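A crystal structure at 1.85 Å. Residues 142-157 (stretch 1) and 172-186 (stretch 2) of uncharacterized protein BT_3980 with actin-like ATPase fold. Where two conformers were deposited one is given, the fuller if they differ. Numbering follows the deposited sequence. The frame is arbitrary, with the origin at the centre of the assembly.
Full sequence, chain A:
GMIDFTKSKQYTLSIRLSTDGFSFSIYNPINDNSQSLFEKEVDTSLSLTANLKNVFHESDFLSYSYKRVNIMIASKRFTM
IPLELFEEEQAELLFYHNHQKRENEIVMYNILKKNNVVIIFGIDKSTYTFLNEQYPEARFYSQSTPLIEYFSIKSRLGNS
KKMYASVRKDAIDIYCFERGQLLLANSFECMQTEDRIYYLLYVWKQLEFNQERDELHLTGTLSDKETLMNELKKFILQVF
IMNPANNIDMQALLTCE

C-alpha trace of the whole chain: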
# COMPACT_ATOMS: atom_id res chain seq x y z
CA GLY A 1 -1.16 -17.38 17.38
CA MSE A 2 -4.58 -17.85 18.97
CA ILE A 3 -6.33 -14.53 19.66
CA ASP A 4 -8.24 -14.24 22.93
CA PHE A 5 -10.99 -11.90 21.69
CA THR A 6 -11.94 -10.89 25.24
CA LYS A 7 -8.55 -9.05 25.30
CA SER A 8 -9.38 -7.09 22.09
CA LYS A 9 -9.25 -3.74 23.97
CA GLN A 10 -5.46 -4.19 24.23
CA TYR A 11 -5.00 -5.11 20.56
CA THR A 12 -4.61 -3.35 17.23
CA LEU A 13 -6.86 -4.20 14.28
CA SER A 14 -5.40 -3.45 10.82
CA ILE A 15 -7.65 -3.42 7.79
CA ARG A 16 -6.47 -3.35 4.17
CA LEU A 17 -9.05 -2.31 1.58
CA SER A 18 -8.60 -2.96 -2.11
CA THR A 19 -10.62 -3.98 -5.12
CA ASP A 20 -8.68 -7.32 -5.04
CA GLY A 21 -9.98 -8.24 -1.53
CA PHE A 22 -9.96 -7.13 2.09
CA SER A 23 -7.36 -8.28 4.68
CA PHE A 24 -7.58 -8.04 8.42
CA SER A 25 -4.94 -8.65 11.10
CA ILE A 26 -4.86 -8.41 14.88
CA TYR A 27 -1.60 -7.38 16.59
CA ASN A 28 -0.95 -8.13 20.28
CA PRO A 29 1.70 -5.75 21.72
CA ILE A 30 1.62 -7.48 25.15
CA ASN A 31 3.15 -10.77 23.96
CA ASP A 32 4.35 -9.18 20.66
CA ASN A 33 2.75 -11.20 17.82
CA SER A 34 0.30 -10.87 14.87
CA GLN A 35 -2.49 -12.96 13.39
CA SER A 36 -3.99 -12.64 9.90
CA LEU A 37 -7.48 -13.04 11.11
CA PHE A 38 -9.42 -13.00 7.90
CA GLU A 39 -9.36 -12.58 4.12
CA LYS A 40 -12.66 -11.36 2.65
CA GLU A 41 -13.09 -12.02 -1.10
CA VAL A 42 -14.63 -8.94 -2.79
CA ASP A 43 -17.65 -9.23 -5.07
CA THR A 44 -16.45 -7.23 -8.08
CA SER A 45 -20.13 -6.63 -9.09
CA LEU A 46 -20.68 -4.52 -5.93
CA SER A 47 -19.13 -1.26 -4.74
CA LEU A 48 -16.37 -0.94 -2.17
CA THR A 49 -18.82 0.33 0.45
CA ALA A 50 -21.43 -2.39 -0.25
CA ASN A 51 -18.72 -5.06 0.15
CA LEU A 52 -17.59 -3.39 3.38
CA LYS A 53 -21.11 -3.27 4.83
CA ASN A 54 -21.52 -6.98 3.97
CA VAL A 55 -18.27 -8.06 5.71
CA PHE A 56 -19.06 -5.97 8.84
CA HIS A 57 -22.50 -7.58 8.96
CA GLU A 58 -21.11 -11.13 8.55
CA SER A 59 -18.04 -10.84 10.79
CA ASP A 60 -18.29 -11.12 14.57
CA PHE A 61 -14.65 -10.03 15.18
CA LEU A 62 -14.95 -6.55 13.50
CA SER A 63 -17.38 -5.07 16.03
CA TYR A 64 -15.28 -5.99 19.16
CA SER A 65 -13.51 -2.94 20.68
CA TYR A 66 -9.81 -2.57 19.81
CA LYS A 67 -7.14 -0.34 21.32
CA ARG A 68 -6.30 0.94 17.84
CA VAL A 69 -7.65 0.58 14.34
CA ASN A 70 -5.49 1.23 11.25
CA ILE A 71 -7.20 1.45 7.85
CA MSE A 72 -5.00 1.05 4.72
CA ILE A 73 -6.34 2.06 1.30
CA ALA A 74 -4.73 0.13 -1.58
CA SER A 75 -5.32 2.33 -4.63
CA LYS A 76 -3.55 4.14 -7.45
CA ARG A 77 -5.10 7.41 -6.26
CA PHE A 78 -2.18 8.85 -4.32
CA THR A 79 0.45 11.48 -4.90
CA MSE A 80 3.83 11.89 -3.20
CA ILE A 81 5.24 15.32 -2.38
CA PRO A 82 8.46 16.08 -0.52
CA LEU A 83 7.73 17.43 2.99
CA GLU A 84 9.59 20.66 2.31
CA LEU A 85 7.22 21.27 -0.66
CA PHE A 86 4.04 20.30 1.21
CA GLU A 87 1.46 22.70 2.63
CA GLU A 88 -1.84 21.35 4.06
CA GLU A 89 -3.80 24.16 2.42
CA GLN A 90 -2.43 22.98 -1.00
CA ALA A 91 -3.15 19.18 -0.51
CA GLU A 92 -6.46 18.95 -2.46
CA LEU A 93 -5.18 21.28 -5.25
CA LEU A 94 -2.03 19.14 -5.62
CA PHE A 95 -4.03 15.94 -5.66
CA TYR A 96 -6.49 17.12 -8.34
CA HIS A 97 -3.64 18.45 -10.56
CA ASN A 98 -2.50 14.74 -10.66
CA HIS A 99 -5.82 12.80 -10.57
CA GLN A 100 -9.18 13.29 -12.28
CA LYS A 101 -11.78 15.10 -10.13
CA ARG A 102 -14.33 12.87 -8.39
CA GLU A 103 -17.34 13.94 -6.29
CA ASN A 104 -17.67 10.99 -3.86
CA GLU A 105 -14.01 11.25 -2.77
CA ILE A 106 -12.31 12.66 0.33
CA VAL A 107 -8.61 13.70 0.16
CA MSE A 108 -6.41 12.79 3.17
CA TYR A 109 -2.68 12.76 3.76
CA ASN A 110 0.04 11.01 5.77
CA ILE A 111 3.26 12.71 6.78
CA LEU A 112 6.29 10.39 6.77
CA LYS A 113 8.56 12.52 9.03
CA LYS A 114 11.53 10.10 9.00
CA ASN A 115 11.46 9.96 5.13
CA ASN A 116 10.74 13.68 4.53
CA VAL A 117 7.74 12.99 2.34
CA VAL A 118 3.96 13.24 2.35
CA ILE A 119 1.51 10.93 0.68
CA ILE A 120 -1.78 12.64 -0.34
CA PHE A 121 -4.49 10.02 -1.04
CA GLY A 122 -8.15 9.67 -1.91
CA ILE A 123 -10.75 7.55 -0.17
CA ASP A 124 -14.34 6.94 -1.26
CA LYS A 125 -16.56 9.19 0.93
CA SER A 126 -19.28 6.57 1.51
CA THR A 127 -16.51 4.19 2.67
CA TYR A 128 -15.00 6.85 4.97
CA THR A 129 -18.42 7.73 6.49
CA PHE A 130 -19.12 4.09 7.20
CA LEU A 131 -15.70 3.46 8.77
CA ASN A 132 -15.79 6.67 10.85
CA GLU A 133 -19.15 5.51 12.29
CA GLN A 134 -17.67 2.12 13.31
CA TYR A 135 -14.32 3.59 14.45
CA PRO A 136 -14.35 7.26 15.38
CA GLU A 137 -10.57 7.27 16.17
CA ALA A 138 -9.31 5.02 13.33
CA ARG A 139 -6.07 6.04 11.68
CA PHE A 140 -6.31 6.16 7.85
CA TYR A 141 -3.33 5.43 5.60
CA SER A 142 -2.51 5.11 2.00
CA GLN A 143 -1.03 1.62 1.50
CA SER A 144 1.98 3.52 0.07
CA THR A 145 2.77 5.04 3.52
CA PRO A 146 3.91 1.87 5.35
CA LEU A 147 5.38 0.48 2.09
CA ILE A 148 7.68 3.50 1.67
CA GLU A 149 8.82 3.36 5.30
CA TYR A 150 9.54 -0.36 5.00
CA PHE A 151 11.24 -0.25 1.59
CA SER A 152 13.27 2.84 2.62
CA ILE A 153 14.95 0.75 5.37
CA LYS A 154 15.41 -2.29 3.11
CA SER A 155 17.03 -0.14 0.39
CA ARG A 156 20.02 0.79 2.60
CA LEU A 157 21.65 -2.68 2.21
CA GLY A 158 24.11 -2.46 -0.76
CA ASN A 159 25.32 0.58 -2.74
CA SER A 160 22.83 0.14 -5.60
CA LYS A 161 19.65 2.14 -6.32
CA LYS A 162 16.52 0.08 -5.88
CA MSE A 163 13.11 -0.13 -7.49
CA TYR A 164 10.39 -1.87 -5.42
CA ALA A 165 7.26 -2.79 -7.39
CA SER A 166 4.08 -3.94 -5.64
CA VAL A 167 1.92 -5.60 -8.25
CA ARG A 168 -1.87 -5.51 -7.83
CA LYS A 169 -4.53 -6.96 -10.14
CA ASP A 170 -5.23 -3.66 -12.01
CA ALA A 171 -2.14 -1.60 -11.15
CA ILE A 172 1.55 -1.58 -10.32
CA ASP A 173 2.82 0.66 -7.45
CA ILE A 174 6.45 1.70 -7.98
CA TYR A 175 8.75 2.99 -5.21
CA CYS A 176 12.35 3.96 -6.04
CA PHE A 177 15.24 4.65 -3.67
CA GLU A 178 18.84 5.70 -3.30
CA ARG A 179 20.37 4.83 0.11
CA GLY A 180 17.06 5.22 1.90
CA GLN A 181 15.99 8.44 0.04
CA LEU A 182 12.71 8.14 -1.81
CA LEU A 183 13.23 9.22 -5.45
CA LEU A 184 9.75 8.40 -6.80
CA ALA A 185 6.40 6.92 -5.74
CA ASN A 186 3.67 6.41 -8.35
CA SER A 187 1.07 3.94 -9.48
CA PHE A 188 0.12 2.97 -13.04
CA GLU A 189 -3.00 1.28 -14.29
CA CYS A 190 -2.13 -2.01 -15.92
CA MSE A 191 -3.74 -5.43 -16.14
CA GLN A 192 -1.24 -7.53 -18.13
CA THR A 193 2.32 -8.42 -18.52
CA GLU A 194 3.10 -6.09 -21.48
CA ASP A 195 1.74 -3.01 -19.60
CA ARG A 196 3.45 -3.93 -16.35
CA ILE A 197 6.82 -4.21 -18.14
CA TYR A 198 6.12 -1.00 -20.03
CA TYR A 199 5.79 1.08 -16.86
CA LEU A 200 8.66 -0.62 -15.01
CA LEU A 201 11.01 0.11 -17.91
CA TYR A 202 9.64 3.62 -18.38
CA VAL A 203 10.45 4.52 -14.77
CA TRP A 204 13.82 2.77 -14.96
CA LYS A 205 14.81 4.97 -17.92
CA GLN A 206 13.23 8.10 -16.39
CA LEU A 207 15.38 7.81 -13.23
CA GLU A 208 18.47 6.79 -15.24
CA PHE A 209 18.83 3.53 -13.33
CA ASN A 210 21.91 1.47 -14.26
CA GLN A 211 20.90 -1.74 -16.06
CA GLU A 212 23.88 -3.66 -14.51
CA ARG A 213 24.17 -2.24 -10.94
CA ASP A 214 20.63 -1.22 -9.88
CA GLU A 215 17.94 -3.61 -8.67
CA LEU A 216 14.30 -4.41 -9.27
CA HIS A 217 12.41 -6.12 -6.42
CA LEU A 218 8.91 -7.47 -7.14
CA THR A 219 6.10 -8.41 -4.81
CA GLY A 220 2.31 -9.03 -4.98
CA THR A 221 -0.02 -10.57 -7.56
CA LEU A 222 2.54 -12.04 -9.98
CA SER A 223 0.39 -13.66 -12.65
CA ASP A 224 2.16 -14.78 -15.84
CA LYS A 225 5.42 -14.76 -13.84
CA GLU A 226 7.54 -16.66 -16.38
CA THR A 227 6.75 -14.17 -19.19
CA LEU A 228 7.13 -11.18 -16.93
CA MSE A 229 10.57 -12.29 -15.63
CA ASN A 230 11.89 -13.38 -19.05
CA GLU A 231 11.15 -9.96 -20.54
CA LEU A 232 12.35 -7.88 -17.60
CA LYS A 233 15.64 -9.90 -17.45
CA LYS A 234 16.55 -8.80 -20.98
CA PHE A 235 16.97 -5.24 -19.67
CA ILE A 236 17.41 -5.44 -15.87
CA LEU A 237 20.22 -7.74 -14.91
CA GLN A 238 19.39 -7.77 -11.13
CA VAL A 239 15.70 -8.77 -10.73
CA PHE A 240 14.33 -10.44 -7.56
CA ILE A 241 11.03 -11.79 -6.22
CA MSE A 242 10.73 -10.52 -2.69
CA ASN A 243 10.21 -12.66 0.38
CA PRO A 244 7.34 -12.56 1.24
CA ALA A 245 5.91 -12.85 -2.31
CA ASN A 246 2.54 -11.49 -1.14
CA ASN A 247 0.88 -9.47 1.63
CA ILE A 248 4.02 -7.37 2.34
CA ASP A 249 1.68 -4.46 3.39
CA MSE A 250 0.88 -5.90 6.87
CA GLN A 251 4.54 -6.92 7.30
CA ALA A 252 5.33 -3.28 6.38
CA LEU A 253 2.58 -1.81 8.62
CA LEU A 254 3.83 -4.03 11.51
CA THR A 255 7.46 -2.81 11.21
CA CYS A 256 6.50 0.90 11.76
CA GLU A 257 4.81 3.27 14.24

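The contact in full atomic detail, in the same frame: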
# COMPACT_ATOMS: atom_id res chain seq x y z
N SER A 142 -2.67 5.59 3.34
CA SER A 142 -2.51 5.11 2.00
C SER A 142 -1.67 3.87 2.21
O SER A 142 -0.81 3.85 3.11
CB SER A 142 -1.67 6.10 1.16
OG SER A 142 -1.27 5.55 -0.10
N GLN A 143 -1.87 2.83 1.41
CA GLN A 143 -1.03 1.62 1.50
C GLN A 143 0.44 2.01 1.22
O GLN A 143 1.36 1.40 1.78
CB GLN A 143 -1.52 0.55 0.55
CG GLN A 143 -0.66 -0.70 0.54
CD GLN A 143 -1.02 -1.68 -0.51
OE1 GLN A 143 -1.19 -1.31 -1.67
NE2 GLN A 143 -1.06 -2.96 -0.14
N SER A 144 0.64 3.03 0.38
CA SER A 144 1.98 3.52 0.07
C SER A 144 2.78 4.03 1.29
O SER A 144 4.01 3.95 1.29
CB SER A 144 1.90 4.62 -0.96
OG SER A 144 1.46 4.11 -2.22
N THR A 145 2.09 4.52 2.32
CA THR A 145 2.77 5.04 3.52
C THR A 145 3.64 3.99 4.26
O THR A 145 4.87 4.18 4.36
CB THR A 145 1.77 5.77 4.39
OG1 THR A 145 1.23 6.87 3.64
CG2 THR A 145 2.42 6.26 5.70
N PRO A 146 3.04 2.89 4.76
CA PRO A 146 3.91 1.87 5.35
C PRO A 146 4.87 1.22 4.35
O PRO A 146 5.95 0.81 4.75
CB PRO A 146 2.91 0.82 5.88
CG PRO A 146 1.62 1.13 5.13
CD PRO A 146 1.61 2.56 4.97
N LEU A 147 4.50 1.10 3.07
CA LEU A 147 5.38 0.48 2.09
C LEU A 147 6.67 1.30 1.91
O LEU A 147 7.76 0.75 1.89
CB LEU A 147 4.69 0.22 0.76
CG LEU A 147 3.67 -0.92 0.67
CD1 LEU A 147 3.11 -1.07 -0.75
CD2 LEU A 147 4.26 -2.25 1.11
N ILE A 148 6.53 2.61 1.82
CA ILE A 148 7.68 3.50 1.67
C ILE A 148 8.58 3.44 2.89
O ILE A 148 9.79 3.31 2.74
CB ILE A 148 7.25 4.95 1.43
CG1 ILE A 148 6.68 5.05 0.03
CG2 ILE A 148 8.43 5.91 1.61
CD1 ILE A 148 5.95 6.33 -0.29
N GLU A 149 7.99 3.46 4.09
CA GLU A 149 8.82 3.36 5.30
C GLU A 149 9.61 2.04 5.34
O GLU A 149 10.80 2.01 5.67
CB GLU A 149 7.98 3.51 6.56
CG GLU A 149 7.27 4.82 6.60
CD GLU A 149 6.69 5.18 7.94
OE1 GLU A 149 6.80 4.38 8.90
OE2 GLU A 149 6.15 6.30 8.03
N TYR A 150 8.93 0.96 5.02
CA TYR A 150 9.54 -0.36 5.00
C TYR A 150 10.63 -0.49 3.92
O TYR A 150 11.75 -0.90 4.20
CB TYR A 150 8.45 -1.40 4.76
CG TYR A 150 8.91 -2.84 4.74
CD1 TYR A 150 9.09 -3.54 5.92
CD2 TYR A 150 9.13 -3.51 3.53
CE1 TYR A 150 9.50 -4.89 5.92
CE2 TYR A 150 9.55 -4.86 3.52
CZ TYR A 150 9.71 -5.53 4.72
OH TYR A 150 10.11 -6.83 4.75
N PHE A 151 10.28 -0.16 2.69
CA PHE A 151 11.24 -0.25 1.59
C PHE A 151 12.43 0.74 1.77
O PHE A 151 13.54 0.42 1.39
CB PHE A 151 10.58 0.01 0.25
CG PHE A 151 9.55 -1.04 -0.16
CD1 PHE A 151 9.76 -2.40 -0.01
CD2 PHE A 151 8.41 -0.63 -0.85
CE1 PHE A 151 8.82 -3.32 -0.47
CE2 PHE A 151 7.45 -1.55 -1.31
CZ PHE A 151 7.65 -2.88 -1.13
N SER A 152 12.19 1.89 2.36
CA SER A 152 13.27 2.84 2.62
C SER A 152 14.39 2.16 3.44
O SER A 152 15.56 2.28 3.12
CB SER A 152 12.76 4.08 3.37
OG SER A 152 13.86 4.87 3.82
N ILE A 153 14.00 1.42 4.46
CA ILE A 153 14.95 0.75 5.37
C ILE A 153 15.63 -0.39 4.63
O ILE A 153 16.86 -0.52 4.69
CB ILE A 153 14.24 0.25 6.65
CG1 ILE A 153 13.64 1.43 7.43
CG2 ILE A 153 15.22 -0.49 7.54
CD1 ILE A 153 12.77 1.04 8.64
N LYS A 154 14.86 -1.19 3.88
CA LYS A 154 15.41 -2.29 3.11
C LYS A 154 16.40 -1.82 2.03
O LYS A 154 17.36 -2.53 1.74
CB LYS A 154 14.32 -3.13 2.40
CG LYS A 154 13.39 -3.94 3.28
CD LYS A 154 14.12 -4.89 4.25
CE LYS A 154 13.14 -5.64 5.12
NZ LYS A 154 13.81 -6.31 6.25
N SER A 155 16.19 -0.64 1.47
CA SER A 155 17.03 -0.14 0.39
C SER A 155 18.44 0.27 0.82
O SER A 155 19.28 0.52 -0.05
CB SER A 155 16.39 1.05 -0.32
OG SER A 155 16.50 2.21 0.46
N ARG A 156 18.68 0.41 2.12
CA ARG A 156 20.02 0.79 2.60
C ARG A 156 21.09 -0.30 2.47
O ARG A 156 22.27 0.01 2.45
CB ARG A 156 19.94 1.28 4.04
CG ARG A 156 19.17 2.57 4.15
CD ARG A 156 19.06 3.03 5.58
NE ARG A 156 18.37 4.32 5.66
CZ ARG A 156 18.93 5.52 5.47
NH1 ARG A 156 20.23 5.65 5.16
NH2 ARG A 156 18.18 6.62 5.57
N LEU A 157 20.69 -1.57 2.37
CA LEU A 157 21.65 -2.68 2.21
C LEU A 157 22.19 -2.69 0.78
O LEU A 157 21.41 -2.87 -0.15
CB LEU A 157 20.97 -4.03 2.51
CG LEU A 157 21.77 -5.36 2.38
CD1 LEU A 157 22.78 -5.54 3.49
CD2 LEU A 157 20.81 -6.57 2.34
N ILE A 172 0.22 -1.32 -10.86
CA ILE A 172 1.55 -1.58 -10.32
C ILE A 172 1.97 -0.29 -9.57
O ILE A 172 1.81 0.82 -10.11
CB ILE A 172 2.52 -2.03 -11.43
CG1 ILE A 172 3.80 -2.63 -10.82
CG2 ILE A 172 2.77 -0.86 -12.45
CD1 ILE A 172 4.62 -3.44 -11.82
N ASP A 173 2.37 -0.44 -8.31
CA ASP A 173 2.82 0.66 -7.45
C ASP A 173 4.33 0.58 -7.45
O ASP A 173 4.89 -0.50 -7.15
CB ASP A 173 2.24 0.53 -6.02
CG ASP A 173 0.70 0.46 -5.98
OD1 ASP A 173 0.05 1.01 -6.89
OD2 ASP A 173 0.13 -0.18 -5.05
N ILE A 174 5.00 1.67 -7.84
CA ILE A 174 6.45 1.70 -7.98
C ILE A 174 7.06 2.70 -7.00
O ILE A 174 6.64 3.86 -6.95
CB ILE A 174 6.87 2.02 -9.41
CG1 ILE A 174 6.27 1.01 -10.39
CG2 ILE A 174 8.41 2.08 -9.55
CD1 ILE A 174 6.58 1.29 -11.85
N TYR A 175 8.06 2.23 -6.26
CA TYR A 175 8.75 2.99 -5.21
C TYR A 175 10.25 2.85 -5.44
O TYR A 175 10.81 1.75 -5.35
CB TYR A 175 8.39 2.47 -3.82
CG TYR A 175 6.89 2.37 -3.61
CD1 TYR A 175 6.13 3.48 -3.27
CD2 TYR A 175 6.24 1.15 -3.79
CE1 TYR A 175 4.73 3.38 -3.07
CE2 TYR A 175 4.84 1.03 -3.57
CZ TYR A 175 4.11 2.15 -3.24
OH TYR A 175 2.74 2.05 -3.07
N CYS A 176 10.92 3.97 -5.72
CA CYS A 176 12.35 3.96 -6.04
C CYS A 176 13.18 4.68 -5.00
O CYS A 176 12.78 5.73 -4.51
CB CYS A 176 12.59 4.58 -7.42
SG CYS A 176 11.79 3.67 -8.72
N PHE A 177 14.38 4.12 -4.72
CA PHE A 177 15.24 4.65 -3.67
C PHE A 177 16.72 4.68 -3.96
O PHE A 177 17.23 3.86 -4.72
CB PHE A 177 15.12 3.76 -2.41
CG PHE A 177 13.77 3.75 -1.80
CD1 PHE A 177 12.80 2.85 -2.24
CD2 PHE A 177 13.44 4.65 -0.80
CE1 PHE A 177 11.54 2.84 -1.64
CE2 PHE A 177 12.20 4.64 -0.22
CZ PHE A 177 11.25 3.75 -0.63
N GLU A 178 17.39 5.60 -3.28
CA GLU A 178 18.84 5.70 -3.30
C GLU A 178 19.22 5.89 -1.85
O GLU A 178 18.89 6.92 -1.27
CB GLU A 178 19.35 6.87 -4.16
CG GLU A 178 20.88 7.00 -4.15
CD GLU A 178 21.40 8.03 -5.13
OE1 GLU A 178 20.61 8.81 -5.72
OE2 GLU A 178 22.61 8.03 -5.32
N ARG A 179 19.89 4.87 -1.28
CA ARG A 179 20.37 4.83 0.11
C ARG A 179 19.32 5.40 1.09
O ARG A 179 19.58 6.33 1.85
CB ARG A 179 21.72 5.54 0.23
CG ARG A 179 22.49 5.26 1.53
CD ARG A 179 23.87 5.88 1.47
NE ARG A 179 24.67 5.51 2.63
N GLY A 180 18.14 4.81 1.04
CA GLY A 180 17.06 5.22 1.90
C GLY A 180 16.28 6.46 1.50
O GLY A 180 15.25 6.70 2.12
N GLN A 181 16.71 7.23 0.48
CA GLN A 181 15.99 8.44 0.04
C GLN A 181 15.00 8.07 -1.04
O GLN A 181 15.38 7.47 -2.02
CB GLN A 181 16.92 9.52 -0.51
CG GLN A 181 16.20 10.74 -1.17
CD GLN A 181 15.27 11.51 -0.25
OE1 GLN A 181 14.09 11.74 -0.59
NE2 GLN A 181 15.76 11.89 0.93
N LEU A 182 13.74 8.44 -0.85
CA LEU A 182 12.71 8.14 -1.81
C LEU A 182 12.91 9.05 -3.02
O LEU A 182 12.93 10.25 -2.86
CB LEU A 182 11.33 8.38 -1.22
CG LEU A 182 10.14 8.07 -2.15
CD1 LEU A 182 10.10 6.60 -2.54
CD2 LEU A 182 8.81 8.49 -1.50
N LEU A 183 13.05 8.48 -4.19
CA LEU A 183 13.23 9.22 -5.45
C LEU A 183 11.92 9.39 -6.23
O LEU A 183 11.74 10.38 -6.94
CB LEU A 183 14.21 8.46 -6.35
CG LEU A 183 15.63 8.16 -5.84
CD1 LEU A 183 16.32 7.16 -6.78
CD2 LEU A 183 16.46 9.41 -5.63
N LEU A 184 11.01 8.42 -6.08
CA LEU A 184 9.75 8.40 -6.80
C LEU A 184 8.78 7.41 -6.19
O LEU A 184 9.20 6.33 -5.74
CB LEU A 184 10.01 7.98 -8.26
CG LEU A 184 8.88 7.81 -9.28
CD1 LEU A 184 9.41 8.21 -10.70
CD2 LEU A 184 8.28 6.41 -9.25
N ALA A 185 7.50 7.81 -6.16
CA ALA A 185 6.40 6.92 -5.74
C ALA A 185 5.21 7.19 -6.65
O ALA A 185 4.66 8.29 -6.63
CB ALA A 185 6.03 7.17 -4.32
N ASN A 186 4.85 6.23 -7.50
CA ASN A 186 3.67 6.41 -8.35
C ASN A 186 3.05 5.06 -8.69
O ASN A 186 3.67 4.01 -8.51
CB ASN A 186 3.98 7.20 -9.64
CG ASN A 186 2.71 7.74 -10.31
OD1 ASN A 186 1.76 8.08 -9.63
ND2 ASN A 186 2.69 7.79 -11.63
O HOH W 1 0.61 -2.27 -3.45
O HOH W 2 -1.61 1.15 -3.24
O HOH W 3 18.99 2.16 -2.41

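The tightest rule in this contact is written at Gly180, in the type I' turn from Glu178 to Gln181, where the hairpin meets the C-terminal part of the helix. Its phi/psi of 80/-9 would jam a CB against the preceding carbonyl, and an ideal CB would also lie 2.5 Å from Arg156 CZ. The missing CB leaves room for the Arg156 guanidinium, and here the backbones come within 4.5 Å, from Ser152 CA to Gly180 CA. Two serines read this turn: Ser152 OG donates to Gly180 O at 2.9 Å, while Gly180 N gives a weak hydrogen bond to Ser155 OG at 3.1 Å. Ser155 OG in turn donates to Ser152 O (2.8 Å), so one hydroxyl joins helix backbone to turn backbone. The Arg156 guanidinium lays one face over Arg179 O and Gly180 CA.

Further along, alternation in the strand sends Asp173, Tyr175 and Phe177 toward the helix. Phe177 lies with one face under the backbone at Phe151 and Ser152, its CE1 3.5 Å from Phe151 CB. Ile148 fills the centre, with CG1 3.7 Å from Tyr175 CD1 and CD1 3.8 Å from Leu182 CD2. Tyr175 crosses this apolar layer to end in a hydrogen bond, OH to Ser144 OG at 2.6 Å. Beyond it, two waters bridge Gln143 OE1 and Asp173 OD2, acceptors 3.8 Å apart.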